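Local coordinates for protein glycine oxidase (Bacillus cereus ATCC 14579, PDB 7CYX) that probably oxidises glycine with O2 and water to glyoxylate, hydrogen peroxide and ammonium, using a bound FAD as cofactor, at residues G16-V19 / A20-A24; P156-T159 / K160-H164; Q346-A349 / D350-E353. All coordinates share one frame; numbering follows the deposited sequence.

Contact 1 of 3, residues G16-V19 / A20-A24; sequences GSSV and AHFLA
Helix 14-25, the first helix of the FAD-binding Rossmann fold, bridges strands 5-10 and 30-33 in a beta-alpha-beta unit, within which S18 meets F22 and V19 meets L23. G16 sits at the last glycine position of a GxGxxG sequence consistent with the dinucleotide-binding loop, its CA about 6 Å from the nearest part of the bound FAD. Four i to i+4 backbone hydrogen bonds carry the turns: A20 N to G16 O at 2.8 Å, H21 N to S17 O at 2.9 Å, then F22 N to S18 O and L23 N to V19 O, both longer.

Among the side chains, S18 and F22 make the closest meeting. S18 OG, set anti to its own nitrogen (chi1 172°), reaches the rim of the phenyl ring in its plane, 3.4 Å from F22 CE2. S18 O also lies at that ring edge, 3.1 Å from F22 CD2. S18 OG is itself hydrogen-bonded to S341 O, so its polar end is turned to helix 341-352. Over one face of the F22 ring lies H21 CD2, 3.6 Å above the plane and over the ring centre, while H21 ND1 bonds S165 OG on helix 155-168. V19 and L23 run side by side and point the same way, with V19 CG1 4.0 Å from L23 CD1. S17 OG turns back along the chain to bond G13 O.

V19, A20 and L23 pack on strand 5-10, L23 also against helix 341-352. The buried S17 and S18 hydroxyls and H21 ND1 are satisfied by partners beyond residues 16-24, which lets these polar groups be accommodated in the interior.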
ATOM      1  N   GLY A  16      14.020  -1.087  14.729  1.00 42.61           N
ATOM      2  CA  GLY A  16      14.782  -2.313  14.557  1.00 39.67           C
ATOM      3  C   GLY A  16      14.829  -2.713  13.091  1.00 44.60           C
ATOM      4  O   GLY A  16      15.860  -3.154  12.593  1.00 42.39           O
ATOM      5  N   SER A  17      13.699  -2.546  12.393  1.00 45.24           N
ATOM      6  CA  SER A  17      13.646  -2.812  10.968  1.00 44.20           C
ATOM      7  C   SER A  17      14.571  -1.825  10.236  1.00 49.79           C
ATOM      8  O   SER A  17      15.257  -2.228   9.296  1.00 52.80           O
ATOM      9  CB  SER A  17      12.241  -2.784  10.442  1.00 42.17           C
ATOM     10  OG  SER A  17      11.443  -3.801  11.052  1.00 41.56           O
ATOM     11  N   SER A  18      14.635  -0.560  10.684  1.00 43.80           N
ATOM     12  CA  SER A  18      15.526   0.410  10.022  1.00 46.15           C
ATOM     13  C   SER A  18      16.973  -0.049  10.185  1.00 50.04           C
ATOM     14  O   SER A  18      17.720  -0.100   9.235  1.00 51.24           O
ATOM     15  CB  SER A  18      15.350   1.812  10.536  1.00 49.04           C
ATOM     16  OG  SER A  18      16.339   2.694  10.015  1.00 44.22           O
ATOM     17  N   VAL A  19      17.336  -0.425  11.412  1.00 53.06           N
ATOM     18  CA  VAL A  19      18.669  -0.936  11.692  1.00 46.98           C
ATOM     19  C   VAL A  19      18.926  -2.163  10.797  1.00 49.88           C
ATOM     20  O   VAL A  19      19.969  -2.283  10.178  1.00 49.46           O
ATOM     21  CB  VAL A  19      18.817  -1.238  13.199  1.00 43.71           C
ATOM     22  CG1 VAL A  19      20.120  -1.940  13.522  1.00 46.19           C
ATOM     23  CG2 VAL A  19      18.699   0.031  14.047  1.00 45.41           C
ATOM     24  N   ALA A  20      17.955  -3.080  10.720  1.00 51.90           N
ATOM     25  CA  ALA A  20      18.088  -4.276   9.907  1.00 51.15           C
ATOM     26  C   ALA A  20      18.410  -3.874   8.460  1.00 51.25           C
ATOM     27  O   ALA A  20      19.299  -4.412   7.872  1.00 49.95           O
ATOM     28  CB  ALA A  20      16.830  -5.105   9.992  1.00 50.88           C
ATOM     29  N   HIS A  21      17.680  -2.889   7.923  1.00 55.40           N
ATOM     30  CA  HIS A  21      17.837  -2.445   6.541  1.00 51.40           C
ATOM     31  C   HIS A  21      19.279  -2.016   6.257  1.00 52.93           C
ATOM     32  O   HIS A  21      19.868  -2.519   5.341  1.00 57.71           O
ATOM     33  CB  HIS A  21      16.894  -1.288   6.212  1.00 49.57           C
ATOM     34  CG  HIS A  21      17.269  -0.548   4.968  1.00 49.20           C
ATOM     35  ND1 HIS A  21      17.002  -1.041   3.707  1.00 55.05           N
ATOM     36  CD2 HIS A  21      17.918   0.621   4.783  1.00 47.85           C
ATOM     37  CE1 HIS A  21      17.455  -0.197   2.797  1.00 52.40           C
ATOM     38  NE2 HIS A  21      18.023   0.836   3.433  1.00 50.43           N
ATOM     39  N   PHE A  22      19.797  -1.047   7.023  1.00 53.43           N
ATOM     40  CA  PHE A  22      21.097  -0.429   6.757  1.00 51.59           C
ATOM     41  C   PHE A  22      22.245  -1.436   6.913  1.00 59.15           C
ATOM     42  O   PHE A  22      23.180  -1.386   6.116  1.00 68.40           O
ATOM     43  CB  PHE A  22      21.318   0.804   7.634  1.00 49.11           C
ATOM     44  CG  PHE A  22      20.484   1.983   7.219  1.00 45.63           C
ATOM     45  CD1 PHE A  22      20.881   2.800   6.168  1.00 47.00           C
ATOM     46  CD2 PHE A  22      19.264   2.238   7.831  1.00 44.22           C
ATOM     47  CE1 PHE A  22      20.095   3.872   5.770  1.00 46.77           C
ATOM     48  CE2 PHE A  22      18.469   3.298   7.417  1.00 43.84           C
ATOM     49  CZ  PHE A  22      18.892   4.125   6.400  1.00 44.78           C
ATOM     50  N   LEU A  23      22.181  -2.321   7.924  1.00 63.49           N
ATOM     51  CA  LEU A  23      23.237  -3.332   8.184  1.00 55.14           C
ATOM     52  C   LEU A  23      23.285  -4.354   7.048  1.00 60.02           C
ATOM     53  O   LEU A  23      24.333  -4.555   6.449  1.00 66.37           O
ATOM     54  CB  LEU A  23      22.971  -4.063   9.499  1.00 54.98           C
ATOM     55  CG  LEU A  23      23.320  -3.330  10.794  1.00 53.41           C
ATOM     56  CD1 LEU A  23      22.971  -4.210  11.987  1.00 57.06           C
ATOM     57  CD2 LEU A  23      24.786  -2.924  10.849  1.00 53.28           C
ATOM     58  N   ALA A  24      22.144  -4.998   6.782  1.00 60.43           N
ATOM     59  CA  ALA A  24      22.019  -6.039   5.733  1.00 60.86           C
ATOM     60  C   ALA A  24      22.418  -5.480   4.364  1.00 55.66           C
ATOM     61  O   ALA A  24      23.007  -6.167   3.548  1.00 59.09           O
ATOM     62  CB  ALA A  24      20.605  -6.570   5.671  1.00 57.42           C
TER

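Contact 2 of 3, residues P156-T159 / K160-H164; sequences PELT and KAFAH
K160 lies back along the first turn of helix 155-168 against P156 and E157, while two residues further along, on another side of the helix, L158 meets F162; this is i to i+4 and i to i+3 packing within a helix that lies against the Rossmann helix 14-25. The lysine chain leaves with CG beside its own nitrogen (chi1 -73°) and bends at its last two torsions, which brings CE to 3.8 Å from P156 CB and 3.5 Å from E157 OE2. The carboxylate therefore meets the aliphatic part of the lysine: E157 OE2 and K160 NZ stay 4.7 Å apart, a separation at which the opposite charges may still attract though they do not touch.

On the buried side L158 and F162 point the same way. L158 CD1 comes to 3.6 Å from F162 CE2, and L158 CG also lies near F162 CE2. The leucine reaches there with CG anti to the backbone nitrogen (chi1 168°). F73 and L80 of helix 73-84 pack on the leucine, and F162 in turn rests on S17 and S18.

Beneath these side chains run the backbone bonds, among them K160 N to P156 O at 2.9 Å and F162 N to L158 O at 3.0 Å, the latter nearly straight at its hydrogen (178°). T159 OG1 is hydrogen-bonded to A155 O one turn back, and the threonine packs on V14 and S43, two FAD-binding residues. The carbonyl oxygen that accepts the K160 amide also has the lysine chain lying against it, K160 CG being 3.2 Å from P156 O.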
ATOM      1  N   PRO A 156       3.411   2.042   9.152  1.00 45.90           N
ATOM      2  CA  PRO A 156       3.506   0.591   8.983  1.00 44.30           C
ATOM      3  C   PRO A 156       4.124   0.189   7.633  1.00 43.00           C
ATOM      4  O   PRO A 156       4.704  -0.864   7.538  1.00 50.29           O
ATOM      5  CB  PRO A 156       2.072   0.042   9.076  1.00 40.62           C
ATOM      6  CG  PRO A 156       1.183   1.235   9.428  1.00 43.99           C
ATOM      7  CD  PRO A 156       2.032   2.494   9.380  1.00 46.92           C
ATOM      8  N   GLU A 157       3.943   1.000   6.586  1.00 49.89           N
ATOM      9  CA  GLU A 157       4.451   0.648   5.259  1.00 47.48           C
ATOM     10  C   GLU A 157       5.970   0.858   5.233  1.00 47.14           C
ATOM     11  O   GLU A 157       6.723   0.024   4.710  1.00 46.95           O
ATOM     12  CB  GLU A 157       3.727   1.437   4.170  1.00 52.16           C
ATOM     13  CG  GLU A 157       2.306   0.965   3.899  1.00 59.70           C
ATOM     14  CD  GLU A 157       2.083  -0.541   3.875  1.00 61.32           C
ATOM     15  OE1 GLU A 157       2.203  -1.141   2.792  1.00 57.26           O
ATOM     16  OE2 GLU A 157       1.763  -1.104   4.948  1.00 66.74           O
ATOM     17  N   LEU A 158       6.428   1.953   5.846  1.00 47.30           N
ATOM     18  CA  LEU A 158       7.840   2.210   5.948  1.00 43.57           C
ATOM     19  C   LEU A 158       8.490   1.078   6.748  1.00 49.25           C
ATOM     20  O   LEU A 158       9.554   0.574   6.383  1.00 45.76           O
ATOM     21  CB  LEU A 158       8.052   3.550   6.642  1.00 43.05           C
ATOM     22  CG  LEU A 158       9.487   3.809   7.072  1.00 43.26           C
ATOM     23  CD1 LEU A 158      10.376   3.963   5.836  1.00 41.96           C
ATOM     24  CD2 LEU A 158       9.559   5.031   7.973  1.00 39.44           C
ATOM     25  N   THR A 159       7.838   0.703   7.854  1.00 43.84           N
ATOM     26  CA  THR A 159       8.316  -0.343   8.707  1.00 47.99           C
ATOM     27  C   THR A 159       8.467  -1.629   7.890  1.00 49.35           C
ATOM     28  O   THR A 159       9.527  -2.202   7.833  1.00 48.74           O
ATOM     29  CB  THR A 159       7.359  -0.602   9.876  1.00 48.01           C
ATOM     30  OG1 THR A 159       7.303   0.578  10.675  1.00 44.60           O
ATOM     31  CG2 THR A 159       7.781  -1.784  10.715  1.00 49.09           C
ATOM     32  N   LYS A 160       7.365  -2.067   7.275  1.00 53.47           N
ATOM     33  CA  LYS A 160       7.358  -3.269   6.497  1.00 48.68           C
ATOM     34  C   LYS A 160       8.421  -3.148   5.394  1.00 46.90           C
ATOM     35  O   LYS A 160       9.148  -4.096   5.163  1.00 44.72           O
ATOM     36  CB  LYS A 160       5.946  -3.546   5.982  1.00 52.48           C
ATOM     37  CG  LYS A 160       4.967  -4.037   7.044  1.00 56.16           C
ATOM     38  CD  LYS A 160       3.520  -4.080   6.563  1.00 59.74           C
ATOM     39  CE  LYS A 160       2.525  -3.381   7.468  1.00 64.19           C
ATOM     40  NZ  LYS A 160       1.860  -4.320   8.405  1.00 68.48           N
ATOM     41  N   ALA A 161       8.557  -1.972   4.765  1.00 43.78           N
ATOM     42  CA  ALA A 161       9.527  -1.814   3.682  1.00 49.99           C
ATOM     43  C   ALA A 161      10.952  -2.136   4.173  1.00 55.41           C
ATOM     44  O   ALA A 161      11.644  -2.982   3.575  1.00 56.72           O
ATOM     45  CB  ALA A 161       9.442  -0.434   3.095  1.00 52.54           C
ATOM     46  N   PHE A 162      11.379  -1.467   5.254  1.00 50.61           N
ATOM     47  CA  PHE A 162      12.674  -1.699   5.874  1.00 50.60           C
ATOM     48  C   PHE A 162      12.899  -3.201   6.073  1.00 51.97           C
ATOM     49  O   PHE A 162      13.951  -3.725   5.707  1.00 48.33           O
ATOM     50  CB  PHE A 162      12.778  -1.014   7.239  1.00 50.40           C
ATOM     51  CG  PHE A 162      13.216   0.425   7.232  1.00 46.42           C
ATOM     52  CD1 PHE A 162      14.329   0.835   6.520  1.00 50.65           C
ATOM     53  CD2 PHE A 162      12.541   1.372   7.981  1.00 49.85           C
ATOM     54  CE1 PHE A 162      14.746   2.159   6.532  1.00 49.09           C
ATOM     55  CE2 PHE A 162      12.953   2.697   7.993  1.00 50.88           C
ATOM     56  CZ  PHE A 162      14.048   3.096   7.259  1.00 47.66           C
ATOM     57  N   ALA A 163      11.908  -3.888   6.652  1.00 49.89           N
ATOM     58  CA  ALA A 163      12.089  -5.287   7.092  1.00 46.56           C
ATOM     59  C   ALA A 163      12.253  -6.238   5.892  1.00 45.52           C
ATOM     60  O   ALA A 163      13.127  -7.100   5.889  1.00 46.89           O
ATOM     61  CB  ALA A 163      10.954  -5.702   7.987  1.00 44.70           C
ATOM     62  N   HIS A 164      11.442  -6.068   4.855  1.00 49.12           N
ATOM     63  CA  HIS A 164      11.540  -6.926   3.648  1.00 51.31           C
ATOM     64  C   HIS A 164      12.801  -6.599   2.828  1.00 57.17           C
ATOM     65  O   HIS A 164      13.355  -7.488   2.163  1.00 54.96           O
ATOM     66  CB  HIS A 164      10.313  -6.754   2.760  1.00 46.95           C
ATOM     67  CG  HIS A 164       9.033  -7.196   3.373  1.00 49.64           C
ATOM     68  ND1 HIS A 164       8.831  -8.489   3.801  1.00 45.79           N
ATOM     69  CD2 HIS A 164       7.873  -6.530   3.566  1.00 51.73           C
ATOM     70  CE1 HIS A 164       7.606  -8.590   4.271  1.00 57.44           C
ATOM     71  NE2 HIS A 164       6.984  -7.404   4.108  1.00 53.53           N
TER

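Contact 3 of 3, residues Q346-A349 / D350-E353; sequences QYMA and DLIE
The amides of D350, L351 and I352 donate hydrogen bonds to the carbonyl oxygens of Q346, Y347 and M348, four residues back, closing the last turns of helix 341-352; L351 N to Y347 O measures 2.8 Å. The series ends with E353 N on A349 O at 2.9 Å, where the angle at the hydrogen falls to 143° and E353 is the first residue to leave helical backbone angles. E353 N also makes a weak bond back to D350 O.

Beyond the backbone, the acids near this C-terminal end share a partner: D350 OD1 and E353 OE1 both form salt bridges with NH1 of R26, just past helix 14-25. The other carboxylate oxygen of E353, OE2, is hydrogen-bonded to H28 NE2. E353 CG lies against A349 O, and the chain, extended beyond CG, carries the carboxylate on to R26 and H28.

Packing follows the other faces of the helix. Y347 and L351 cross at a slant, with L351 CD2 3.9 Å from Y347 CE2, and L351 CB lies 4.3 Å above one face of the Y347 ring, displaced toward the rim. M348 CE meets the edge of the same ring in its plane, and M348 SD is 4.4 Å from L351 CD2. I352 folds CG1 beside its own nitrogen (chi1 -73°), placing it 3.2 Å from M348 O, and its side chain continues onto L23, Y328 and V205.

R26 probably offsets part of the negative charge of the two acids, added to the partial negative charge of the helix C terminus, and its salt bridges join this end to the loop after helix 14-25.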
ATOM      1  N   GLN A 346      20.964   4.405  10.064  1.00 48.43           N
ATOM      2  CA  GLN A 346      22.199   4.782   9.421  1.00 50.55           C
ATOM      3  C   GLN A 346      23.281   4.871  10.500  1.00 49.95           C
ATOM      4  O   GLN A 346      24.340   4.238  10.381  1.00 52.14           O
ATOM      5  CB  GLN A 346      22.013   6.097   8.661  1.00 56.58           C
ATOM      6  CG  GLN A 346      23.068   6.350   7.596  1.00 61.89           C
ATOM      7  CD  GLN A 346      22.670   7.477   6.677  1.00 62.94           C
ATOM      8  OE1 GLN A 346      22.583   8.630   7.092  1.00 67.49           O
ATOM      9  NE2 GLN A 346      22.412   7.148   5.419  1.00 63.35           N
ATOM     10  N   TYR A 347      22.961   5.584  11.586  1.00 48.35           N
ATOM     11  CA  TYR A 347      23.909   5.851  12.659  1.00 52.20           C
ATOM     12  C   TYR A 347      24.355   4.549  13.317  1.00 49.68           C
ATOM     13  O   TYR A 347      25.554   4.326  13.526  1.00 46.25           O
ATOM     14  CB  TYR A 347      23.317   6.733  13.758  1.00 54.82           C
ATOM     15  CG  TYR A 347      24.196   6.811  14.980  1.00 61.34           C
ATOM     16  CD1 TYR A 347      25.304   7.641  15.000  1.00 62.56           C
ATOM     17  CD2 TYR A 347      23.970   6.011  16.090  1.00 62.24           C
ATOM     18  CE1 TYR A 347      26.133   7.706  16.107  1.00 63.26           C
ATOM     19  CE2 TYR A 347      24.785   6.069  17.211  1.00 62.74           C
ATOM     20  CZ  TYR A 347      25.877   6.921  17.215  1.00 63.49           C
ATOM     21  OH  TYR A 347      26.711   7.027  18.290  1.00 68.54           O
ATOM     22  N   MET A 348      23.372   3.708  13.653  1.00 47.40           N
ATOM     23  CA  MET A 348      23.647   2.488  14.356  1.00 50.77           C
ATOM     24  C   MET A 348      24.577   1.617  13.490  1.00 50.65           C
ATOM     25  O   MET A 348      25.544   1.065  13.976  1.00 54.65           O
ATOM     26  CB  MET A 348      22.342   1.754  14.698  1.00 54.12           C
ATOM     27  CG  MET A 348      22.234   1.280  16.145  1.00 57.35           C
ATOM     28  SD  MET A 348      22.611   2.471  17.476  1.00 50.52           S
ATOM     29  CE  MET A 348      21.640   3.869  16.933  1.00 57.54           C
ATOM     30  N   ALA A 349      24.307   1.528  12.186  1.00 45.13           N
ATOM     31  CA  ALA A 349      25.140   0.699  11.322  1.00 51.05           C
ATOM     32  C   ALA A 349      26.563   1.283  11.209  1.00 50.38           C
ATOM     33  O   ALA A 349      27.536   0.524  11.273  1.00 52.16           O
ATOM     34  CB  ALA A 349      24.495   0.522   9.972  1.00 54.01           C
ATOM     35  N   ASP A 350      26.677   2.614  11.091  1.00 48.07           N
ATOM     36  CA  ASP A 350      27.978   3.300  11.102  1.00 54.30           C
ATOM     37  C   ASP A 350      28.742   2.925  12.380  1.00 60.01           C
ATOM     38  O   ASP A 350      29.910   2.524  12.315  1.00 68.31           O
ATOM     39  CB  ASP A 350      27.821   4.819  10.976  1.00 54.87           C
ATOM     40  CG  ASP A 350      27.631   5.356   9.566  1.00 56.81           C
ATOM     41  OD1 ASP A 350      27.646   4.549   8.597  1.00 59.13           O
ATOM     42  OD2 ASP A 350      27.480   6.590   9.445  1.00 57.44           O
ATOM     43  N   LEU A 351      28.058   3.013  13.527  1.00 53.08           N
ATOM     44  CA  LEU A 351      28.645   2.727  14.823  1.00 56.49           C
ATOM     45  C   LEU A 351      29.038   1.249  14.943  1.00 52.94           C
ATOM     46  O   LEU A 351      30.043   0.901  15.572  1.00 54.20           O
ATOM     47  CB  LEU A 351      27.632   3.084  15.914  1.00 60.17           C
ATOM     48  CG  LEU A 351      28.025   2.662  17.327  1.00 59.48           C
ATOM     49  CD1 LEU A 351      29.328   3.339  17.734  1.00 63.40           C
ATOM     50  CD2 LEU A 351      26.909   2.995  18.314  1.00 62.20           C
ATOM     51  N   ILE A 352      28.200   0.364  14.416  1.00 49.95           N
ATOM     52  CA  ILE A 352      28.499  -1.053  14.487  1.00 52.77           C
ATOM     53  C   ILE A 352      29.745  -1.357  13.637  1.00 54.72           C
ATOM     54  O   ILE A 352      30.494  -2.243  13.983  1.00 54.77           O
ATOM     55  CB  ILE A 352      27.268  -1.887  14.073  1.00 50.18           C
ATOM     56  CG1 ILE A 352      26.203  -1.839  15.176  1.00 51.23           C
ATOM     57  CG2 ILE A 352      27.669  -3.313  13.710  1.00 43.53           C
ATOM     58  CD1 ILE A 352      24.843  -2.395  14.793  1.00 48.59           C
ATOM     59  N   GLU A 353      29.937  -0.619  12.529  1.00 57.93           N
ATOM     60  CA  GLU A 353      31.064  -0.809  11.582  1.00 61.72           C
ATOM     61  C   GLU A 353      32.286   0.049  11.968  1.00 66.21           C
ATOM     62  O   GLU A 353      33.186   0.231  11.160  1.00 70.45           O
ATOM     63  CB  GLU A 353      30.664  -0.385  10.163  1.00 59.72           C
ATOM     64  CG  GLU A 353      29.756  -1.357   9.437  1.00 60.83           C
ATOM     65  CD  GLU A 353      29.557  -1.056   7.958  1.00 62.51           C
ATOM     66  OE1 GLU A 353      29.718   0.126   7.552  1.00 58.05           O
ATOM     67  OE2 GLU A 353      29.232  -2.004   7.206  1.00 64.31           O
TER

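How the contacts relate
Along the chain the three contacts come in series, neither nested nor crossed, and each closes only successive turns of its own helix. Contact 1 comes first, in the Rossmann helix 14-25, and it touches both of the others. Its S17, S18 and H21 face contact 2, on helix 155-168, where F162 CD1 is 3.3 Å from H21 CB. Its F22 and L23 face contact 3, near the end of helix 341-352, with A349 CB 3.6 Å from L23 CD2. Contacts 2 and 3 do not touch, their nearest atoms being about 7 Å apart. Helix 14-25 thus joins helices far apart in sequence around the FAD-binding fold.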